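Local coordinates for protein inactive poly [ADP-ribose] polymerase RCD1 (Arabidopsis thaliana, PDB 5NGO) that adopts a PARP-type fold but is classed as an inactive poly(ADP-ribose) polymerase, and is bound by a downy mildew effector that suppresses plant immunity, at residues D10-M15 / M123-V128; K14-G19 / G24-L29; R90-G95 / N162-N167; V96-T101 / T172-E177. All coordinates share one frame; numbering follows the deposited sequence.

All four contacts involve the mixed sheet of the PARP domain. Contacts 1 and 2, centres 11 Å apart, lie toward one end of it, where successive turns of helix 9-19 meet strand 121-129 and then the chain leading into edge strand 28-33. Contact 4, 13 Å from contact 1 between centres, sits nearest the middle of the chain and joins strands 98-102 and 174-182; the salt bridge from Arg127 NH2 to Glu177 OE2 (2.9 Å) ties its second segment to strand 121-129. Contact 3 follows 10 Å further on, coupled to contact 4 through a probable hydrogen bond between Ser92 OG and His99 NE2 (2.7 Å). Contacts 2 and 3, centres 25 Å apart, do not touch.

Contact 1 (D10-M15 / M123-V128); sequences DAVKKM and MVLCRV
Val12 and Met15, one turn apart on helix 9-19, form a helix-on-sheet contact with Leu125 of strand 121-129. A single methyl, Leu125 CD2, receives both. Val12 and Leu125 reach toward each other tip to tip, with Val12 CG2 4.0 Å from Leu125 CD2 and Val12 CG1 almost as near at 4.1 Å, so the fork of the valine straddles the methyl. Met15 arrives at about a right angle to the leucine; its chain bends at chi3 (-79°) and brings Met15 CE to 3.9 Å from Leu125 CD2.

Helix 9-19 packs across one face of the PARP-domain sheet, and here Val12 and Met15, three residues apart, share one face of the helix and one strand residue, Leu125. The nearest CA atoms, those of Val12 and Leu125, are 8.0 Å apart, a gap that apolar chains of this length span. Leucine suits the strand position because its branches reach beyond the sheet surface, while compact valine fits where the helix runs near Phe178 and Val180 of strand 174-182. Tyr64 and Trp66 of the neighbouring strand 62-68 also touch Leu125, and Leu7 touches Met15.

Contact 2 (K14-G19 / G24-L29); sequences KMFAVG and GHVPVL
With CG turned opposite its own backbone N (chi1 -171°), Phe16 swings its ring off helix 9-19 toward Val26 and Val28. The two valines each meet it with one methyl. Val26 has chi1 at 47°, which wedges CG1 between the backbone N and the carbonyl carbon and sends CG2 out to the ring. Val28 also touches with CG2.

Both methyls approach the same side of the ring's perimeter. Val28 CG2 is 3.7 Å from Phe16 CD2 and Val26 CG2 is 3.8 Å from Phe16 CE2, while Val28 CG2 also comes within 4.2 Å of Phe16 CE2. The approaches are oblique. Beta-branched valines suit the place because each offers a methyl close to its backbone, so an extended segment can line a ring without long side chains. Between them the CB of Pro27 points away from the helix, and Pro27 CD lies 3.9 Å above the ring plane of His25, over its centre.

The contact closes the short connection between helix 9-19 and edge strand 28-33. That strand runs antiparallel to 174-182, and backbone hydrogen bonds pair Pro27 with Lys183 and Leu29 with Arg181. Beyond the valines, the Phe16 ring meets Phe182 of strand 174-182 with planes at about 55°, packs edge-to-face with Trp66 of strand 62-68 and touches Met123 of strand 121-129.

Contact 3 (R90-G95 / N162-N167); sequences RKSIYG and NYIVWN
Ile164 leaves strand 162-165 pointing at the loop that carries Ser92 and Tyr94, and its atoms divide the work. From CB, the CG2 methyl branches opposite the backbone N and lies 3.7 Å above the plane of the Trp166 ring, offset toward its rim. The other branch, CG1, is directed by a chi1 of -56° to the tyrosine, where Ile164 CG1 is 4.1 Å from Tyr94 CB. At the tip, Ile164 CD1 is likewise 4.1 Å from Tyr94 CB and 4.3 Å from Ser92 OG. Isoleucine suits the place because its two branches diverge at CB, one lying over the indole and the longer one reaching the turn.

It is the root of Tyr94, not its ring, that meets the isoleucine. The loop also reaches Trp166, whose CH2 lies 4.4 Å from Tyr94 O, which sits at the indole edge near its plane. Tyr94 is positioned by an ST turn: its backbone N gives a hydrogen bond to Ser92 OG (2.9 Å, 148° at the hydrogen). The same hydroxyl also bonds to His99 NE2, so two partners fix its place. Ser92 N donates to Gly95 O (3.1 Å), closing the loop; Gly95 has a phi of 125°, readily adopted by glycine, and passes close to the indole without a side chain.

The loop follows strand 89-91 and leads to strand 98-102, with Arg90 and Gly97 sharing backbone bonds. Strand 162-165 lies between strands 98-102 and 153-154, antiparallel to both; backbone bonds pair Tyr163 with Leu100 and Val165 with Ile98, and Ile164 packs against Leu136 in a loop.

Contact 4 (V96-T101 / T172-E177); sequences VGIHLT and THIFPE
Ile174 points its extended chain at Ile98 and Leu100, and its terminal methyl fits against both. All three residues are buried, which fits their purely aliphatic character. The two isoleucines cross at a slant: Ile174 CD1 lies 4.1 Å from Ile98 CG2, the branch that stands opposite the backbone N of Ile98. Leu100, two residues along the same strand, brings in CD1, 4.2 Å from Ile174 CD1. The reach of Ile174 comes from its torsions, with CG1 opposite the carbonyl carbon (chi1 -57°) and CD1 carried straight on (chi2 171°).

Strands 98-102 and 174-182 are not neighbours in the PARP-domain sheet; strands 121-129 and 62-68 lie between them. Yet Ile98 CA and Ile174 CA are 9.5 Å apart, close enough for side chains to meet over the intervening strands, consistent with strong curvature of the sheet here. Small residues on those strands suit this arrangement: Cys126 contacts both Ile174 and Leu100, and Ala65 lies against Leu100, so the longer aliphatic chains can close over them. Val128 and Leu67 add further apolar surface round Leu100, and Leu67 also touches Ile98. Met170, in a loop, also touches Ile98.

Contact 1 (D10-M15 / M123-V128)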
loop_
_atom_site.group_PDB
_atom_site.type_symbol
_atom_site.label_atom_id
_atom_site.label_comp_id
_atom_site.label_asym_id
_atom_site.label_seq_id
_atom_site.Cartn_x
_atom_site.Cartn_y
_atom_site.Cartn_z
ATOM N N ASP A 10 -5.757 -7.760 -15.376
ATOM C CA ASP A 10 -4.733 -7.529 -16.416
ATOM C C ASP A 10 -3.965 -6.217 -16.250
ATOM O O ASP A 10 -2.751 -6.190 -16.442
ATOM C CB ASP A 10 -5.327 -7.581 -17.832
ATOM C CG ASP A 10 -5.548 -8.997 -18.314
ATOM O OD1 ASP A 10 -4.591 -9.811 -18.252
ATOM O OD2 ASP A 10 -6.678 -9.309 -18.766
ATOM N N ALA A 11 -4.668 -5.142 -15.906
ATOM C CA ALA A 11 -4.017 -3.850 -15.682
ATOM C C ALA A 11 -3.066 -3.888 -14.479
ATOM O O ALA A 11 -1.999 -3.280 -14.516
ATOM C CB ALA A 11 -5.053 -2.754 -15.510
ATOM N N VAL A 12 -3.456 -4.623 -13.435
ATOM C CA VAL A 12 -2.655 -4.757 -12.225
ATOM C C VAL A 12 -1.390 -5.519 -12.579
ATOM O O VAL A 12 -0.297 -5.103 -12.204
ATOM C CB VAL A 12 -3.406 -5.519 -11.099
ATOM C CG1 VAL A 12 -2.514 -5.783 -9.891
ATOM C CG2 VAL A 12 -4.652 -4.828 -10.664
ATOM N N LYS A 13 -1.565 -6.633 -13.305
ATOM C CA LYS A 13 -0.453 -7.442 -13.811
ATOM C C LYS A 13 0.540 -6.595 -14.600
ATOM O O LYS A 13 1.747 -6.665 -14.360
ATOM C CB LYS A 13 -0.946 -8.597 -14.694
ATOM C CG LYS A 13 0.174 -9.585 -15.050
ATOM C CD LYS A 13 -0.330 -10.919 -15.557
ATOM C CE LYS A 13 -1.159 -10.771 -16.816
ATOM N NZ LYS A 13 -1.556 -12.103 -17.341
ATOM N N LYS A 14 0.010 -5.787 -15.515
ATOM C CA LYS A 14 0.825 -4.885 -16.327
ATOM C C LYS A 14 1.558 -3.830 -15.496
ATOM O O LYS A 14 2.746 -3.606 -15.708
ATOM C CB LYS A 14 -0.028 -4.220 -17.415
ATOM C CG LYS A 14 -0.121 -5.098 -18.658
ATOM C CD LYS A 14 -1.473 -5.103 -19.388
ATOM C CE LYS A 14 -1.702 -6.455 -20.068
ATOM N NZ LYS A 14 -2.439 -6.357 -21.358
ATOM N N MET A 15 0.856 -3.198 -14.561
ATOM C CA MET A 15 1.482 -2.288 -13.583
ATOM C C MET A 15 2.672 -2.930 -12.867
ATOM O O MET A 15 3.717 -2.302 -12.711
ATOM C CB MET A 15 0.472 -1.825 -12.525
ATOM C CG MET A 15 -0.054 -0.405 -12.716
ATOM S SD MET A 15 -0.944 0.153 -11.242
ATOM C CE MET A 15 -2.511 -0.670 -11.458
ATOM N N MET A 123 2.700 -9.478 -2.985
ATOM C CA MET A 123 2.613 -8.027 -2.878
ATOM C C MET A 123 1.137 -7.624 -3.044
ATOM O O MET A 123 0.467 -8.106 -3.975
ATOM C CB MET A 123 3.440 -7.416 -4.005
ATOM C CG MET A 123 3.527 -5.887 -3.973
ATOM S SD MET A 123 4.975 -5.239 -3.191
ATOM C CE MET A 123 6.010 -5.065 -4.629
ATOM N N VAL A 124 0.658 -6.741 -2.165
ATOM C CA VAL A 124 -0.743 -6.323 -2.201
ATOM C C VAL A 124 -0.844 -4.943 -2.859
ATOM O O VAL A 124 -0.096 -4.034 -2.493
ATOM C CB VAL A 124 -1.341 -6.275 -0.776
ATOM C CG1 VAL A 124 -2.769 -5.778 -0.783
ATOM C CG2 VAL A 124 -1.297 -7.643 -0.136
ATOM N N LEU A 125 -1.739 -4.792 -3.830
ATOM C CA LEU A 125 -2.062 -3.479 -4.385
ATOM C C LEU A 125 -3.208 -2.879 -3.558
ATOM O O LEU A 125 -4.273 -3.488 -3.439
ATOM C CB LEU A 125 -2.468 -3.525 -5.855
ATOM C CG LEU A 125 -2.666 -2.164 -6.533
ATOM C CD1 LEU A 125 -1.352 -1.444 -6.613
ATOM C CD2 LEU A 125 -3.191 -2.289 -7.942
ATOM N N CYS A 126 -2.968 -1.687 -3.017
ATOM C CA CYS A 126 -3.940 -0.978 -2.180
ATOM C C CYS A 126 -4.401 0.336 -2.798
ATOM O O CYS A 126 -3.664 0.964 -3.562
ATOM C CB CYS A 126 -3.308 -0.621 -0.852
ATOM S SG CYS A 126 -2.756 -2.005 0.131
ATOM N N ARG A 127 -5.624 0.718 -2.461
ATOM C CA ARG A 127 -6.080 2.097 -2.633
ATOM C C ARG A 127 -5.704 2.812 -1.351
ATOM O O ARG A 127 -5.945 2.292 -0.270
ATOM C CB ARG A 127 -7.591 2.168 -2.793
ATOM C CG ARG A 127 -8.176 1.241 -3.826
ATOM C CD ARG A 127 -9.561 1.683 -4.233
ATOM N NE ARG A 127 -10.258 0.660 -4.995
ATOM C CZ ARG A 127 -11.541 0.726 -5.360
ATOM N NH1 ARG A 127 -12.292 1.779 -5.047
ATOM N NH2 ARG A 127 -12.061 -0.257 -6.095
ATOM N N VAL A 128 -5.082 3.977 -1.479
ATOM C CA VAL A 128 -4.674 4.781 -0.339
ATOM C C VAL A 128 -5.238 6.179 -0.504
ATOM O O VAL A 128 -5.082 6.803 -1.562
ATOM C CB VAL A 128 -3.143 4.886 -0.212
ATOM C CG1 VAL A 128 -2.761 5.613 1.062
ATOM C CG2 VAL A 128 -2.504 3.505 -0.272
#

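Contact 2 (K14-G19 / G24-L29)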
loop_
_atom_site.group_PDB
_atom_site.type_symbol
_atom_site.label_atom_id
_atom_site.label_comp_id
_atom_site.label_asym_id
_atom_site.label_seq_id
_atom_site.Cartn_x
_atom_site.Cartn_y
_atom_site.Cartn_z
ATOM N N LYS A 14 0.010 -5.787 -15.515
ATOM C CA LYS A 14 0.825 -4.885 -16.327
ATOM C C LYS A 14 1.558 -3.830 -15.496
ATOM O O LYS A 14 2.746 -3.606 -15.708
ATOM C CB LYS A 14 -0.028 -4.220 -17.415
ATOM C CG LYS A 14 -0.121 -5.098 -18.658
ATOM C CD LYS A 14 -1.473 -5.103 -19.388
ATOM C CE LYS A 14 -1.702 -6.455 -20.068
ATOM N NZ LYS A 14 -2.439 -6.357 -21.358
ATOM N N MET A 15 0.856 -3.198 -14.561
ATOM C CA MET A 15 1.482 -2.288 -13.583
ATOM C C MET A 15 2.672 -2.930 -12.867
ATOM O O MET A 15 3.717 -2.302 -12.711
ATOM C CB MET A 15 0.472 -1.825 -12.525
ATOM C CG MET A 15 -0.054 -0.405 -12.716
ATOM S SD MET A 15 -0.944 0.153 -11.242
ATOM C CE MET A 15 -2.511 -0.670 -11.458
ATOM N N PHE A 16 2.495 -4.163 -12.412
ATOM C CA PHE A 16 3.544 -4.882 -11.691
ATOM C C PHE A 16 4.716 -5.268 -12.605
ATOM O O PHE A 16 5.877 -5.194 -12.188
ATOM C CB PHE A 16 2.973 -6.133 -11.020
ATOM C CG PHE A 16 3.939 -6.806 -10.091
ATOM C CD1 PHE A 16 4.048 -6.393 -8.775
ATOM C CD2 PHE A 16 4.745 -7.852 -10.534
ATOM C CE1 PHE A 16 4.943 -7.007 -7.909
ATOM C CE2 PHE A 16 5.649 -8.455 -9.666
ATOM C CZ PHE A 16 5.744 -8.032 -8.356
ATOM N N ALA A 17 4.409 -5.679 -13.835
ATOM C CA ALA A 17 5.444 -6.087 -14.802
ATOM C C ALA A 17 6.329 -4.915 -15.234
ATOM O O ALA A 17 7.556 -5.025 -15.191
ATOM C CB ALA A 17 4.816 -6.757 -16.023
ATOM N N VAL A 18 5.707 -3.787 -15.618
ATOM C CA VAL A 18 6.471 -2.609 -16.034
ATOM C C VAL A 18 7.242 -2.062 -14.823
ATOM O O VAL A 18 8.410 -1.700 -14.948
ATOM C CB VAL A 18 5.589 -1.497 -16.660
ATOM C CG1 VAL A 18 4.841 -2.004 -17.886
ATOM C CG2 VAL A 18 4.669 -0.880 -15.628
ATOM N N GLY A 19 6.601 -2.050 -13.658
ATOM C CA GLY A 19 7.201 -1.531 -12.437
ATOM C C GLY A 19 8.298 -2.345 -11.804
ATOM O O GLY A 19 8.971 -1.827 -10.932
ATOM N N GLY A 24 14.795 -7.672 -13.730
ATOM C CA GLY A 24 15.046 -8.741 -14.687
ATOM C C GLY A 24 13.811 -9.586 -14.921
ATOM O O GLY A 24 12.713 -9.027 -15.117
ATOM N N HIS A 25 13.971 -10.914 -14.912
ATOM C CA HIS A 25 12.852 -11.827 -15.106
ATOM C C HIS A 25 12.047 -11.948 -13.818
ATOM O O HIS A 25 12.532 -12.523 -12.848
ATOM C CB HIS A 25 13.309 -13.220 -15.596
ATOM C CG HIS A 25 12.157 -14.127 -15.931
ATOM N ND1 HIS A 25 10.981 -13.624 -16.448
ATOM C CD2 HIS A 25 11.967 -15.460 -15.789
ATOM C CE1 HIS A 25 10.117 -14.609 -16.624
ATOM N NE2 HIS A 25 10.696 -15.735 -16.245
ATOM N N VAL A 26 10.834 -11.402 -13.823
ATOM C CA VAL A 26 9.961 -11.430 -12.655
ATOM C C VAL A 26 8.633 -12.071 -13.033
ATOM O O VAL A 26 7.682 -11.379 -13.359
ATOM C CB VAL A 26 9.741 -10.022 -12.032
ATOM C CG1 VAL A 26 9.410 -8.910 -13.024
ATOM C CG2 VAL A 26 8.859 -10.167 -10.762
ATOM N N PRO A 27 8.563 -13.411 -12.991
ATOM C CA PRO A 27 7.316 -14.060 -13.414
ATOM C C PRO A 27 6.170 -13.804 -12.434
ATOM O O PRO A 27 6.355 -13.920 -11.224
ATOM C CB PRO A 27 7.701 -15.545 -13.489
ATOM C CG PRO A 27 8.874 -15.706 -12.575
ATOM C CD PRO A 27 9.611 -14.401 -12.642
ATOM N N VAL A 28 5.025 -13.414 -12.982
ATOM C CA VAL A 28 3.799 -13.223 -12.225
ATOM C C VAL A 28 2.998 -14.510 -12.323
ATOM O O VAL A 28 2.495 -14.847 -13.395
ATOM C CB VAL A 28 2.970 -12.044 -12.772
ATOM C CG1 VAL A 28 1.611 -11.970 -12.079
ATOM C CG2 VAL A 28 3.727 -10.741 -12.560
ATOM N N LEU A 29 2.861 -15.203 -11.203
ATOM C CA LEU A 29 2.101 -16.441 -11.152
ATOM C C LEU A 29 0.580 -16.208 -11.117
ATOM O O LEU A 29 -0.172 -16.990 -11.689
ATOM C CB LEU A 29 2.502 -17.265 -9.934
ATOM C CG LEU A 29 3.972 -17.590 -9.739
ATOM C CD1 LEU A 29 4.079 -18.696 -8.668
ATOM C CD2 LEU A 29 4.659 -18.060 -10.999
#

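Contact 3 (R90-G95 / N162-N167)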
loop_
_atom_site.group_PDB
_atom_site.type_symbol
_atom_site.label_atom_id
_atom_site.label_comp_id
_atom_site.label_asym_id
_atom_site.label_seq_id
_atom_site.Cartn_x
_atom_site.Cartn_y
_atom_site.Cartn_z
ATOM N N ARG A 90 6.045 -0.441 10.313
ATOM C CA ARG A 90 7.499 -0.377 10.272
ATOM C C ARG A 90 8.041 0.968 10.740
ATOM O O ARG A 90 7.433 2.009 10.573
ATOM C CB ARG A 90 8.119 -0.807 8.904
ATOM C CG ARG A 90 8.034 0.127 7.744
ATOM C CD ARG A 90 8.700 -0.557 6.542
ATOM N NE ARG A 90 9.713 0.278 5.866
ATOM C CZ ARG A 90 10.290 0.010 4.689
ATOM N NH1 ARG A 90 9.986 -1.094 3.996
ATOM N NH2 ARG A 90 11.188 0.865 4.193
ATOM N N LYS A 91 9.253 0.927 11.293
ATOM C CA LYS A 91 10.025 2.110 11.613
ATOM C C LYS A 91 11.052 2.357 10.509
ATOM O O LYS A 91 11.893 1.515 10.275
ATOM C CB LYS A 91 10.737 1.896 12.947
ATOM C CG LYS A 91 11.480 3.113 13.485
ATOM C CD LYS A 91 11.778 2.990 14.980
ATOM C CE LYS A 91 12.813 4.008 15.430
ATOM N NZ LYS A 91 14.200 3.572 15.095
ATOM N N SER A 92 10.995 3.509 9.841
ATOM C CA SER A 92 11.992 3.886 8.804
ATOM C C SER A 92 12.680 5.196 9.191
ATOM O O SER A 92 12.549 5.659 10.320
ATOM C CB SER A 92 11.348 4.028 7.411
ATOM O OG SER A 92 10.748 5.302 7.222
ATOM N N ILE A 93 13.386 5.796 8.234
ATOM C CA ILE A 93 13.987 7.115 8.401
ATOM C C ILE A 93 12.926 8.213 8.398
ATOM O O ILE A 93 13.141 9.273 8.955
ATOM C CB ILE A 93 15.051 7.414 7.304
ATOM C CG1 ILE A 93 14.542 7.148 5.883
ATOM C CG2 ILE A 93 16.333 6.615 7.552
ATOM C CD1 ILE A 93 15.205 8.039 4.845
ATOM N N TYR A 94 11.795 7.948 7.752
ATOM C CA TYR A 94 10.683 8.900 7.653
ATOM C C TYR A 94 9.691 8.888 8.813
ATOM O O TYR A 94 8.812 9.747 8.868
ATOM C CB TYR A 94 9.910 8.629 6.371
ATOM C CG TYR A 94 10.684 8.967 5.153
ATOM C CD1 TYR A 94 10.867 10.296 4.796
ATOM C CD2 TYR A 94 11.230 7.972 4.337
ATOM C CE1 TYR A 94 11.589 10.642 3.673
ATOM C CE2 TYR A 94 11.947 8.304 3.194
ATOM C CZ TYR A 94 12.123 9.645 2.872
ATOM O OH TYR A 94 12.824 10.020 1.754
ATOM N N GLY A 95 9.802 7.905 9.704
ATOM C CA GLY A 95 8.880 7.759 10.842
ATOM C C GLY A 95 8.213 6.399 10.910
ATOM O O GLY A 95 8.601 5.465 10.199
ATOM N N ASN A 162 7.741 6.499 -1.900
ATOM C CA ASN A 162 7.256 5.912 -0.661
ATOM C C ASN A 162 6.146 6.780 -0.089
ATOM O O ASN A 162 6.276 7.998 -0.032
ATOM C CB ASN A 162 8.378 5.799 0.372
ATOM C CG ASN A 162 9.543 4.983 -0.120
ATOM O OD1 ASN A 162 9.656 3.798 0.206
ATOM N ND2 ASN A 162 10.413 5.604 -0.923
ATOM N N TYR A 163 5.076 6.115 0.353
ATOM C CA TYR A 163 4.036 6.754 1.138
ATOM C C TYR A 163 4.099 6.213 2.553
ATOM O O TYR A 163 4.426 5.037 2.756
ATOM C CB TYR A 163 2.670 6.433 0.572
ATOM C CG TYR A 163 2.439 6.828 -0.871
ATOM C CD1 TYR A 163 2.590 8.128 -1.294
ATOM C CD2 TYR A 163 2.019 5.884 -1.801
ATOM C CE1 TYR A 163 2.426 8.473 -2.638
ATOM C CE2 TYR A 163 1.799 6.211 -3.111
ATOM C CZ TYR A 163 1.991 7.524 -3.529
ATOM O OH TYR A 163 1.731 7.845 -4.832
ATOM N N ILE A 164 3.828 7.086 3.522
ATOM C CA ILE A 164 3.716 6.691 4.925
ATOM C C ILE A 164 2.293 7.023 5.316
ATOM O O ILE A 164 1.883 8.178 5.226
ATOM C CB ILE A 164 4.669 7.496 5.837
ATOM C CG1 ILE A 164 6.123 7.380 5.381
ATOM C CG2 ILE A 164 4.539 7.039 7.285
ATOM C CD1 ILE A 164 6.766 6.050 5.689
ATOM N N VAL A 165 1.530 6.009 5.716
ATOM C CA VAL A 165 0.200 6.214 6.280
ATOM C C VAL A 165 0.338 6.049 7.788
ATOM O O VAL A 165 0.820 5.006 8.264
ATOM C CB VAL A 165 -0.814 5.218 5.705
ATOM C CG1 VAL A 165 -2.141 5.315 6.427
ATOM C CG2 VAL A 165 -0.979 5.451 4.217
ATOM N N TRP A 166 -0.077 7.076 8.536
ATOM C CA TRP A 166 0.094 7.076 10.016
ATOM C C TRP A 166 -0.796 6.016 10.659
ATOM O O TRP A 166 -1.844 5.672 10.120
ATOM C CB TRP A 166 -0.210 8.449 10.619
ATOM C CG TRP A 166 0.523 9.542 9.923
ATOM C CD1 TRP A 166 -0.016 10.551 9.162
ATOM C CD2 TRP A 166 1.943 9.695 9.848
ATOM N NE1 TRP A 166 0.983 11.334 8.653
ATOM C CE2 TRP A 166 2.194 10.827 9.052
ATOM C CE3 TRP A 166 3.024 8.986 10.387
ATOM C CZ2 TRP A 166 3.490 11.282 8.793
ATOM C CZ3 TRP A 166 4.308 9.427 10.131
ATOM C CH2 TRP A 166 4.535 10.572 9.339
ATOM N N ASN A 167 -0.374 5.502 11.811
ATOM C CA ASN A 167 -1.090 4.410 12.485
ATOM C C ASN A 167 -2.574 4.691 12.680
ATOM O O ASN A 167 -3.393 3.827 12.387
ATOM C CB ASN A 167 -0.414 4.056 13.806
ATOM C CG ASN A 167 0.859 3.238 13.600
ATOM O OD1 ASN A 167 1.343 3.083 12.478
ATOM N ND2 ASN A 167 1.417 2.713 14.682
#

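Contact 4 (V96-T101 / T172-E177)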
loop_
_atom_site.group_PDB
_atom_site.type_symbol
_atom_site.label_atom_id
_atom_site.label_comp_id
_atom_site.label_asym_id
_atom_site.label_seq_id
_atom_site.Cartn_x
_atom_site.Cartn_y
_atom_site.Cartn_z
ATOM N N VAL A 96 7.193 6.298 11.763
ATOM C CA VAL A 96 6.506 5.036 12.034
ATOM C C VAL A 96 5.075 5.098 11.515
ATOM O O VAL A 96 4.313 6.010 11.822
ATOM C CB VAL A 96 6.496 4.698 13.544
ATOM C CG1 VAL A 96 6.189 3.223 13.767
ATOM C CG2 VAL A 96 7.818 5.104 14.209
ATOM N N GLY A 97 4.720 4.112 10.709
ATOM C CA GLY A 97 3.363 3.971 10.165
ATOM C C GLY A 97 3.305 2.723 9.304
ATOM O O GLY A 97 4.091 1.775 9.508
ATOM N N ILE A 98 2.418 2.707 8.307
ATOM C CA ILE A 98 2.490 1.696 7.246
ATOM C C ILE A 98 3.223 2.335 6.074
ATOM O O ILE A 98 2.856 3.423 5.629
ATOM C CB ILE A 98 1.095 1.134 6.845
ATOM C CG1 ILE A 98 0.478 0.316 7.985
ATOM C CG2 ILE A 98 1.146 0.247 5.593
ATOM C CD1 ILE A 98 -0.062 1.159 9.102
ATOM N N HIS A 99 4.271 1.661 5.589
ATOM C CA HIS A 99 5.078 2.131 4.455
ATOM C C HIS A 99 4.609 1.413 3.202
ATOM O O HIS A 99 4.583 0.162 3.158
ATOM C CB HIS A 99 6.553 1.829 4.695
ATOM C CG HIS A 99 7.165 2.676 5.768
ATOM N ND1 HIS A 99 6.614 2.801 7.023
ATOM C CD2 HIS A 99 8.293 3.426 5.779
ATOM C CE1 HIS A 99 7.364 3.591 7.763
ATOM N NE2 HIS A 99 8.387 3.994 7.029
ATOM N N LEU A 100 4.219 2.182 2.187
ATOM C CA LEU A 100 3.824 1.626 0.906
ATOM C C LEU A 100 4.655 2.236 -0.192
ATOM O O LEU A 100 5.151 3.348 -0.060
ATOM C CB LEU A 100 2.345 1.884 0.610
ATOM C CG LEU A 100 1.344 1.361 1.615
ATOM C CD1 LEU A 100 0.924 2.495 2.565
ATOM C CD2 LEU A 100 0.133 0.778 0.927
ATOM N N THR A 101 4.753 1.492 -1.292
ATOM C CA THR A 101 5.534 1.906 -2.421
ATOM C C THR A 101 4.591 2.480 -3.487
ATOM O O THR A 101 3.472 1.985 -3.680
ATOM C CB THR A 101 6.321 0.726 -2.978
ATOM O OG1 THR A 101 7.268 0.246 -2.014
ATOM C CG2 THR A 101 6.989 1.094 -4.282
ATOM N N THR A 172 -8.757 3.346 8.100
ATOM C CA THR A 172 -9.648 4.230 7.344
ATOM C C THR A 172 -9.128 4.574 5.946
ATOM O O THR A 172 -9.915 4.751 5.035
ATOM C CB THR A 172 -9.852 5.559 8.123
ATOM O OG1 THR A 172 -8.587 6.059 8.563
ATOM C CG2 THR A 172 -10.730 5.355 9.322
ATOM N N HIS A 173 -7.815 4.662 5.787
ATOM C CA HIS A 173 -7.198 5.286 4.609
ATOM C C HIS A 173 -6.506 4.268 3.670
ATOM O O HIS A 173 -5.887 4.689 2.689
ATOM C CB HIS A 173 -6.194 6.343 5.092
ATOM C CG HIS A 173 -6.833 7.584 5.645
ATOM N ND1 HIS A 173 -7.127 8.625 4.815
ATOM C CD2 HIS A 173 -7.142 8.006 6.899
ATOM C CE1 HIS A 173 -7.648 9.623 5.512
ATOM N NE2 HIS A 173 -7.651 9.272 6.783
ATOM N N ILE A 174 -6.608 2.961 3.951
ATOM C CA ILE A 174 -6.012 1.928 3.091
ATOM C C ILE A 174 -7.022 0.820 2.808
ATOM O O ILE A 174 -7.559 0.239 3.736
ATOM C CB ILE A 174 -4.752 1.288 3.734
ATOM C CG1 ILE A 174 -3.719 2.359 4.055
ATOM C CG2 ILE A 174 -4.147 0.226 2.788
ATOM C CD1 ILE A 174 -2.545 1.870 4.869
ATOM N N PHE A 175 -7.284 0.543 1.540
ATOM C CA PHE A 175 -8.072 -0.622 1.172
ATOM C C PHE A 175 -7.199 -1.598 0.357
ATOM O O PHE A 175 -6.882 -1.312 -0.792
ATOM C CB PHE A 175 -9.316 -0.239 0.374
ATOM C CG PHE A 175 -10.097 -1.419 -0.104
ATOM C CD1 PHE A 175 -10.718 -2.272 0.789
ATOM C CD2 PHE A 175 -10.181 -1.703 -1.457
ATOM C CE1 PHE A 175 -11.434 -3.376 0.348
ATOM C CE2 PHE A 175 -10.898 -2.813 -1.916
ATOM C CZ PHE A 175 -11.514 -3.647 -1.017
ATOM N N PRO A 176 -6.814 -2.746 0.952
ATOM C CA PRO A 176 -6.135 -3.806 0.206
ATOM C C PRO A 176 -7.040 -4.447 -0.789
ATOM O O PRO A 176 -8.060 -4.942 -0.405
ATOM C CB PRO A 176 -5.717 -4.816 1.292
ATOM C CG PRO A 176 -6.141 -4.252 2.584
ATOM C CD PRO A 176 -7.096 -3.146 2.338
ATOM N N GLU A 177 -6.686 -4.420 -2.058
ATOM C CA GLU A 177 -7.609 -4.844 -3.095
ATOM C C GLU A 177 -7.164 -6.045 -3.890
ATOM O O GLU A 177 -7.969 -6.910 -4.194
ATOM C CB GLU A 177 -7.887 -3.674 -4.049
ATOM C CG GLU A 177 -9.098 -3.918 -4.936
ATOM C CD GLU A 177 -9.544 -2.761 -5.709
ATOM O OE1 GLU A 177 -8.789 -1.778 -5.824
ATOM O OE2 GLU A 177 -10.668 -2.824 -6.250
#